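Local coordinates for thermosome subunit (Methanococcoides burtonii, PDB 3AQ1), which probably acts as an ATP-dependent group II chaperonin that binds unfolded proteins and helps them fold, and is captured here as an open-state monomer, at residues A[109-114]-A[346-351]; A[122-127]-A[340-345]. One frame throughout, in Å; residues are numbered along the deposited sequence.

Contact 1. Residues A[109-114]-A[346-351]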
ATOM      1  N   GLY A 109      13.094  -3.698  -0.962  1.00 50.52           N
ATOM      2  CA  GLY A 109      13.935  -4.513  -0.101  1.00 46.60           C
ATOM      3  C   GLY A 109      13.643  -4.330   1.385  1.00 55.49           C
ATOM      4  O   GLY A 109      13.661  -5.291   2.148  1.00 61.51           O
ATOM      5  N   THR A 110      13.365  -3.099   1.804  1.00 51.96           N
ATOM      6  CA  THR A 110      13.166  -2.817   3.219  1.00 44.96           C
ATOM      7  C   THR A 110      11.967  -3.550   3.823  1.00 47.92           C
ATOM      8  O   THR A 110      11.906  -3.752   5.041  1.00 56.38           O
ATOM      9  CB  THR A 110      13.008  -1.303   3.498  1.00 49.84           C
ATOM     10  OG1 THR A 110      11.714  -0.851   3.062  1.00 44.60           O
ATOM     11  CG2 THR A 110      14.111  -0.500   2.817  1.00 46.07           C
ATOM     12  N   ALA A 111      11.009  -3.944   2.990  1.00 42.14           N
ATOM     13  CA  ALA A 111       9.795  -4.601   3.496  1.00 49.98           C
ATOM     14  C   ALA A 111       9.920  -6.127   3.554  1.00 51.29           C
ATOM     15  O   ALA A 111       9.015  -6.830   4.010  1.00 59.73           O
ATOM     16  CB  ALA A 111       8.558  -4.181   2.682  1.00 35.15           C
ATOM     17  N   ILE A 112      11.070  -6.619   3.121  1.00 38.28           N
ATOM     18  CA  ILE A 112      11.284  -8.036   2.917  1.00 52.23           C
ATOM     19  C   ILE A 112      12.425  -8.503   3.807  1.00 60.42           C
ATOM     20  O   ILE A 112      13.596  -8.433   3.426  1.00 61.93           O
ATOM     21  CB  ILE A 112      11.638  -8.312   1.424  1.00 48.95           C
ATOM     22  CG1 ILE A 112      10.609  -7.654   0.491  1.00 43.03           C
ATOM     23  CG2 ILE A 112      11.790  -9.808   1.159  1.00 42.81           C
ATOM     24  CD1 ILE A 112      10.877  -7.899  -0.989  1.00 44.49           C
ATOM     25  N   THR A 113      12.085  -8.986   4.994  1.00 72.07           N
ATOM     26  CA  THR A 113      13.109  -9.318   5.979  1.00 81.74           C
ATOM     27  C   THR A 113      12.677 -10.418   6.948  1.00 87.47           C
ATOM     28  O   THR A 113      11.526 -10.853   6.944  1.00 86.62           O
ATOM     29  CB  THR A 113      13.537  -8.065   6.766  1.00 81.11           C
ATOM     30  OG1 THR A 113      12.386  -7.238   7.004  1.00 75.81           O
ATOM     31  CG2 THR A 113      14.579  -7.265   5.981  1.00 77.31           C
ATOM     32  N   GLY A 114      13.611 -10.871   7.772  1.00 92.95           N
ATOM     33  CA  GLY A 114      13.323 -11.934   8.713  1.00105.15           C
ATOM     34  C   GLY A 114      13.947 -13.259   8.321  1.00115.21           C
ATOM     35  O   GLY A 114      14.855 -13.321   7.488  1.00114.31           O
ATOM     36  N   LEU A 346       4.902  -4.229  -2.035  1.00 47.28           N
ATOM     37  CA  LEU A 346       4.061  -3.566  -3.026  1.00 47.77           C
ATOM     38  C   LEU A 346       3.560  -2.232  -2.472  1.00 44.43           C
ATOM     39  O   LEU A 346       3.721  -1.195  -3.107  1.00 49.37           O
ATOM     40  CB  LEU A 346       2.882  -4.460  -3.454  1.00 46.12           C
ATOM     41  CG  LEU A 346       3.196  -5.630  -4.395  1.00 43.58           C
ATOM     42  CD1 LEU A 346       2.099  -6.672  -4.393  1.00 43.65           C
ATOM     43  CD2 LEU A 346       3.492  -5.167  -5.796  1.00 36.50           C
ATOM     44  N   HIS A 347       2.987  -2.265  -1.274  1.00 45.12           N
ATOM     45  CA  HIS A 347       2.473  -1.068  -0.603  1.00 53.09           C
ATOM     46  C   HIS A 347       3.518   0.014  -0.362  1.00 56.93           C
ATOM     47  O   HIS A 347       3.297   1.168  -0.724  1.00 58.89           O
ATOM     48  CB  HIS A 347       1.780  -1.440   0.710  1.00 55.29           C
ATOM     49  CG  HIS A 347       0.412  -2.022   0.514  1.00 84.29           C
ATOM     50  ND1 HIS A 347      -0.738  -1.263   0.583  1.00 97.20           N
ATOM     51  CD2 HIS A 347       0.010  -3.285   0.227  1.00 84.60           C
ATOM     52  CE1 HIS A 347      -1.786  -2.038   0.365  1.00 96.88           C
ATOM     53  NE2 HIS A 347      -1.360  -3.269   0.144  1.00 88.91           N
ATOM     54  N   VAL A 348       4.645  -0.354   0.246  1.00 52.76           N
ATOM     55  CA  VAL A 348       5.710   0.610   0.509  1.00 55.75           C
ATOM     56  C   VAL A 348       6.153   1.291  -0.784  1.00 51.38           C
ATOM     57  O   VAL A 348       6.247   2.513  -0.860  1.00 62.13           O
ATOM     58  CB  VAL A 348       6.943  -0.028   1.200  1.00 52.34           C
ATOM     59  CG1 VAL A 348       7.932   1.048   1.569  1.00 45.57           C
ATOM     60  CG2 VAL A 348       6.524  -0.779   2.442  1.00 56.55           C
ATOM     61  N   VAL A 349       6.427   0.502  -1.806  1.00 38.90           N
ATOM     62  CA  VAL A 349       6.804   1.074  -3.091  1.00 43.51           C
ATOM     63  C   VAL A 349       5.695   1.959  -3.702  1.00 49.58           C
ATOM     64  O   VAL A 349       5.965   3.053  -4.212  1.00 44.74           O
ATOM     65  CB  VAL A 349       7.237  -0.019  -4.057  1.00 34.30           C
ATOM     66  CG1 VAL A 349       7.640   0.587  -5.402  1.00 32.76           C
ATOM     67  CG2 VAL A 349       8.383  -0.793  -3.441  1.00 32.72           C
ATOM     68  N   GLY A 350       4.452   1.489  -3.636  1.00 43.10           N
ATOM     69  CA  GLY A 350       3.322   2.286  -4.074  1.00 44.97           C
ATOM     70  C   GLY A 350       3.290   3.637  -3.387  1.00 52.22           C
ATOM     71  O   GLY A 350       3.243   4.682  -4.030  1.00 54.38           O
ATOM     72  N   VAL A 351       3.327   3.616  -2.061  1.00 53.69           N
ATOM     73  CA  VAL A 351       3.256   4.838  -1.278  1.00 52.95           C
ATOM     74  C   VAL A 351       4.438   5.775  -1.527  1.00 54.57           C
ATOM     75  O   VAL A 351       4.270   6.983  -1.577  1.00 56.73           O
ATOM     76  CB  VAL A 351       3.132   4.527   0.216  1.00 54.89           C
ATOM     77  CG1 VAL A 351       3.389   5.784   1.048  1.00 54.98           C
ATOM     78  CG2 VAL A 351       1.756   3.913   0.503  1.00 43.31           C
TER
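Val348 and Ala111 meet methyl to methyl where a type I beta turn, residues 109 to 112, abuts the flank of helix 332-355. The turn follows helix 101-109 directly, and its position in the chaperonin fold, between the helical bundle carrying both modelled termini and the substrate-facing apical region, is consistent with the intermediate domain. The backbone bond from Ile112 N to Gly109 O, 3.1 Å long, closes the turn, and the backbone angles of Thr110 and Ala111 at its two corner positions make it type I.

Followed outward, the Val348 side chain leaves the helix in the direction of the turn and forks at CB. The CG2 branch lies opposite the carbonyl carbon and beside the backbone N, and this carries it to the alanine: Val348 CG2 is 4.0 Å from Ala111 CB. The methyls meet at a slant, since the angle from Val348 CB through CG2 to Ala111 CB is about 109°. The other branch, CG1, extends opposite the backbone N (chi1 -174°) and passes the threonine at the edge of the contact, with Val348 CG1 4.5 Å from Thr110 OG1. That is loose packing against a methyl, which can form no hydrogen bond; the hydroxyl is satisfied by Ile107 O, one turn back on helix 101-109. Ile107 also touches the side chain of Val348, and neighbouring Val349 packs on Leu104, Ile107 and Ala108 of the same helix.

The interface is small, 82 Å² summed over both sides, and its three touching residues are all partly exposed. It is a surface contact whose one apolar side-chain pair is Ala111 with Val348. The nearest CA atoms of the two segments are those of Ala111 and Val348, 7.3 Å apart.

Contact 2. Residues A[122-127]-A[340-345]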
ATOM      1  N   GLU A 122      16.549 -10.300  -3.237  1.00 55.35           N
ATOM      2  CA  GLU A 122      16.775  -9.699  -4.549  1.00 51.15           C
ATOM      3  C   GLU A 122      15.610  -9.925  -5.514  1.00 53.28           C
ATOM      4  O   GLU A 122      15.093  -8.978  -6.101  1.00 57.14           O
ATOM      5  CB  GLU A 122      18.068 -10.226  -5.174  1.00 52.19           C
ATOM      6  CG  GLU A 122      19.333  -9.912  -4.386  1.00 61.70           C
ATOM      7  CD  GLU A 122      19.560 -10.834  -3.184  1.00 77.69           C
ATOM      8  OE1 GLU A 122      18.970 -11.940  -3.122  1.00 81.85           O
ATOM      9  OE2 GLU A 122      20.353 -10.445  -2.300  1.00 86.10           O
ATOM     10  N   LYS A 123      15.210 -11.185  -5.675  1.00 49.20           N
ATOM     11  CA  LYS A 123      14.194 -11.562  -6.657  1.00 43.29           C
ATOM     12  C   LYS A 123      12.796 -11.058  -6.317  1.00 50.32           C
ATOM     13  O   LYS A 123      12.049 -10.654  -7.205  1.00 49.64           O
ATOM     14  CB  LYS A 123      14.160 -13.081  -6.878  1.00 37.62           C
ATOM     15  CG  LYS A 123      15.336 -13.650  -7.682  1.00 41.78           C
ATOM     16  CD  LYS A 123      15.421 -15.172  -7.515  1.00 55.03           C
ATOM     17  CE  LYS A 123      16.676 -15.789  -8.141  1.00 58.51           C
ATOM     18  NZ  LYS A 123      16.805 -17.235  -7.771  1.00 56.68           N
ATOM     19  N   LEU A 124      12.430 -11.083  -5.041  1.00 48.38           N
ATOM     20  CA  LEU A 124      11.122 -10.569  -4.661  1.00 46.74           C
ATOM     21  C   LEU A 124      11.051  -9.044  -4.830  1.00 47.59           C
ATOM     22  O   LEU A 124       9.991  -8.484  -5.101  1.00 50.82           O
ATOM     23  CB  LEU A 124      10.762 -10.973  -3.237  1.00 38.65           C
ATOM     24  CG  LEU A 124       9.272 -10.834  -2.950  1.00 37.86           C
ATOM     25  CD1 LEU A 124       8.461 -11.769  -3.859  1.00 31.66           C
ATOM     26  CD2 LEU A 124       8.989 -11.109  -1.501  1.00 35.85           C
ATOM     27  N   SER A 125      12.186  -8.379  -4.687  1.00 38.69           N
ATOM     28  CA  SER A 125      12.245  -6.937  -4.873  1.00 47.94           C
ATOM     29  C   SER A 125      12.000  -6.564  -6.333  1.00 47.48           C
ATOM     30  O   SER A 125      11.233  -5.654  -6.644  1.00 47.04           O
ATOM     31  CB  SER A 125      13.603  -6.402  -4.410  1.00 49.62           C
ATOM     32  OG  SER A 125      13.744  -6.563  -3.018  1.00 49.70           O
ATOM     33  N   ALA A 126      12.676  -7.284  -7.218  1.00 37.39           N
ATOM     34  CA  ALA A 126      12.497  -7.134  -8.647  1.00 42.90           C
ATOM     35  C   ALA A 126      11.038  -7.334  -9.036  1.00 38.35           C
ATOM     36  O   ALA A 126      10.481  -6.586  -9.830  1.00 44.01           O
ATOM     37  CB  ALA A 126      13.373  -8.123  -9.379  1.00 21.22           C
ATOM     38  N   LEU A 127      10.430  -8.361  -8.471  1.00 42.63           N
ATOM     39  CA  LEU A 127       9.061  -8.698  -8.797  1.00 44.69           C
ATOM     40  C   LEU A 127       8.137  -7.583  -8.314  1.00 42.34           C
ATOM     41  O   LEU A 127       7.260  -7.145  -9.055  1.00 39.03           O
ATOM     42  CB  LEU A 127       8.694 -10.048  -8.173  1.00 34.16           C
ATOM     43  CG  LEU A 127       7.313 -10.606  -8.455  1.00 36.26           C
ATOM     44  CD1 LEU A 127       7.053 -10.511  -9.938  1.00 34.65           C
ATOM     45  CD2 LEU A 127       7.233 -12.039  -7.974  1.00 40.50           C
ATOM     46  N   HIS A 340       2.928 -12.694   1.928  1.00 52.72           N
ATOM     47  CA  HIS A 340       2.905 -11.657   2.970  1.00 51.47           C
ATOM     48  C   HIS A 340       3.981 -10.618   2.673  1.00 49.34           C
ATOM     49  O   HIS A 340       3.719  -9.410   2.660  1.00 46.32           O
ATOM     50  CB  HIS A 340       3.065 -12.247   4.373  1.00 62.46           C
ATOM     51  CG  HIS A 340       1.865 -13.012   4.851  1.00101.06           C
ATOM     52  ND1 HIS A 340       1.479 -14.218   4.303  1.00112.34           N
ATOM     53  CD2 HIS A 340       0.969 -12.745   5.833  1.00113.88           C
ATOM     54  CE1 HIS A 340       0.398 -14.658   4.921  1.00114.94           C
ATOM     55  NE2 HIS A 340       0.068 -13.783   5.854  1.00117.83           N
ATOM     56  N   ALA A 341       5.185 -11.092   2.382  1.00 38.52           N
ATOM     57  CA  ALA A 341       6.272 -10.182   2.091  1.00 45.58           C
ATOM     58  C   ALA A 341       5.924  -9.241   0.916  1.00 52.74           C
ATOM     59  O   ALA A 341       5.904  -8.015   1.079  1.00 51.94           O
ATOM     60  CB  ALA A 341       7.550 -10.954   1.839  1.00 41.78           C
ATOM     61  N   LEU A 342       5.633  -9.822  -0.249  1.00 45.18           N
ATOM     62  CA  LEU A 342       5.217  -9.062  -1.436  1.00 45.12           C
ATOM     63  C   LEU A 342       4.133  -8.024  -1.141  1.00 47.24           C
ATOM     64  O   LEU A 342       4.238  -6.876  -1.572  1.00 44.61           O
ATOM     65  CB  LEU A 342       4.742 -10.017  -2.543  1.00 44.66           C
ATOM     66  CG  LEU A 342       4.323  -9.505  -3.919  1.00 41.21           C
ATOM     67  CD1 LEU A 342       5.433  -8.747  -4.620  1.00 34.62           C
ATOM     68  CD2 LEU A 342       3.931 -10.699  -4.719  1.00 50.71           C
ATOM     69  N   ASN A 343       3.092  -8.420  -0.410  1.00 46.47           N
ATOM     70  CA  ASN A 343       2.048  -7.470  -0.055  1.00 47.62           C
ATOM     71  C   ASN A 343       2.632  -6.233   0.615  1.00 49.48           C
ATOM     72  O   ASN A 343       2.284  -5.124   0.265  1.00 52.33           O
ATOM     73  CB  ASN A 343       0.960  -8.111   0.813  1.00 53.13           C
ATOM     74  CG  ASN A 343      -0.344  -8.289   0.065  1.00 74.55           C
ATOM     75  OD1 ASN A 343      -0.869  -7.336  -0.518  1.00 81.60           O
ATOM     76  ND2 ASN A 343      -0.877  -9.511   0.073  1.00 80.10           N
ATOM     77  N   ASP A 344       3.541  -6.416   1.565  1.00 49.91           N
ATOM     78  CA  ASP A 344       4.146  -5.262   2.210  1.00 49.43           C
ATOM     79  C   ASP A 344       4.977  -4.437   1.243  1.00 49.12           C
ATOM     80  O   ASP A 344       4.827  -3.218   1.176  1.00 51.73           O
ATOM     81  CB  ASP A 344       4.992  -5.679   3.405  1.00 54.42           C
ATOM     82  CG  ASP A 344       4.160  -6.140   4.563  1.00 59.03           C
ATOM     83  OD1 ASP A 344       2.988  -5.722   4.650  1.00 63.62           O
ATOM     84  OD2 ASP A 344       4.678  -6.930   5.381  1.00 66.57           O
ATOM     85  N   ALA A 345       5.852  -5.101   0.493  1.00 40.73           N
ATOM     86  CA  ALA A 345       6.730  -4.388  -0.428  1.00 38.79           C
ATOM     87  C   ALA A 345       5.946  -3.611  -1.482  1.00 44.45           C
ATOM     88  O   ALA A 345       6.289  -2.473  -1.791  1.00 51.14           O
ATOM     89  CB  ALA A 345       7.713  -5.331  -1.076  1.00 36.74           C
TER
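The peptide group joining Ala341 to Leu342 is the flat element here, and Leu124 CD2 lies over its outward face. Leu124 CD2 is 3.8 Å from Leu342 N, and nearly all of that separation is perpendicular to the peptide plane, so the methyl rests above the nitrogen; the opposite face looks into the helix's own interior. Flanking the plane, Ala341 CB comes within 3.6 Å of Leu124 CD2. On the Leu342 side the second branch takes over, with Leu124 CD1 at 4.3 Å from Leu342 CB. The fork thus straddles two successive residues of helix 332-355. Its reach follows from a CG set opposite the backbone N (chi1 -163°), which extends the leucine from helix 121-132 toward its partner.

Ile112 and Ile161 also touch Leu124. Leu342 meets Thr128 of helix 121-132 and, separately, Ile153 of strand 151-157 and Leu327 of strand 323-329. Leu124 and Leu342 are both buried, and the two segments bury 184 Å², both sides summed. With aliphatic carbons making the side-chain contacts and no hydrogen bond between the two segments, cohesion here rests on van der Waals packing and on excluding water from the leucines.

Overall arrangement
From the N terminus the chain runs through helix 101-109 into the turn of contact 1, then into helix 121-132, which supplies the first half of contact 2. It next runs through the helices and strands of the probable apical region, including a mixed sheet, and returns along helix 332-355, meeting 122-127 first, through residues 340-345, and then 109-114, through 346-351. Contact 2 therefore closes a loop nested inside that of contact 1, with 212 and 231 residues intervening. Their centres lie about 7 Å apart, and they touch directly: Ala111 CB is 3.6 Å from Ala345 N, and Ile112 CD1 is 3.8 Å from Leu124 CD2. The returning helix thus binds the turn and helix 121-132 together.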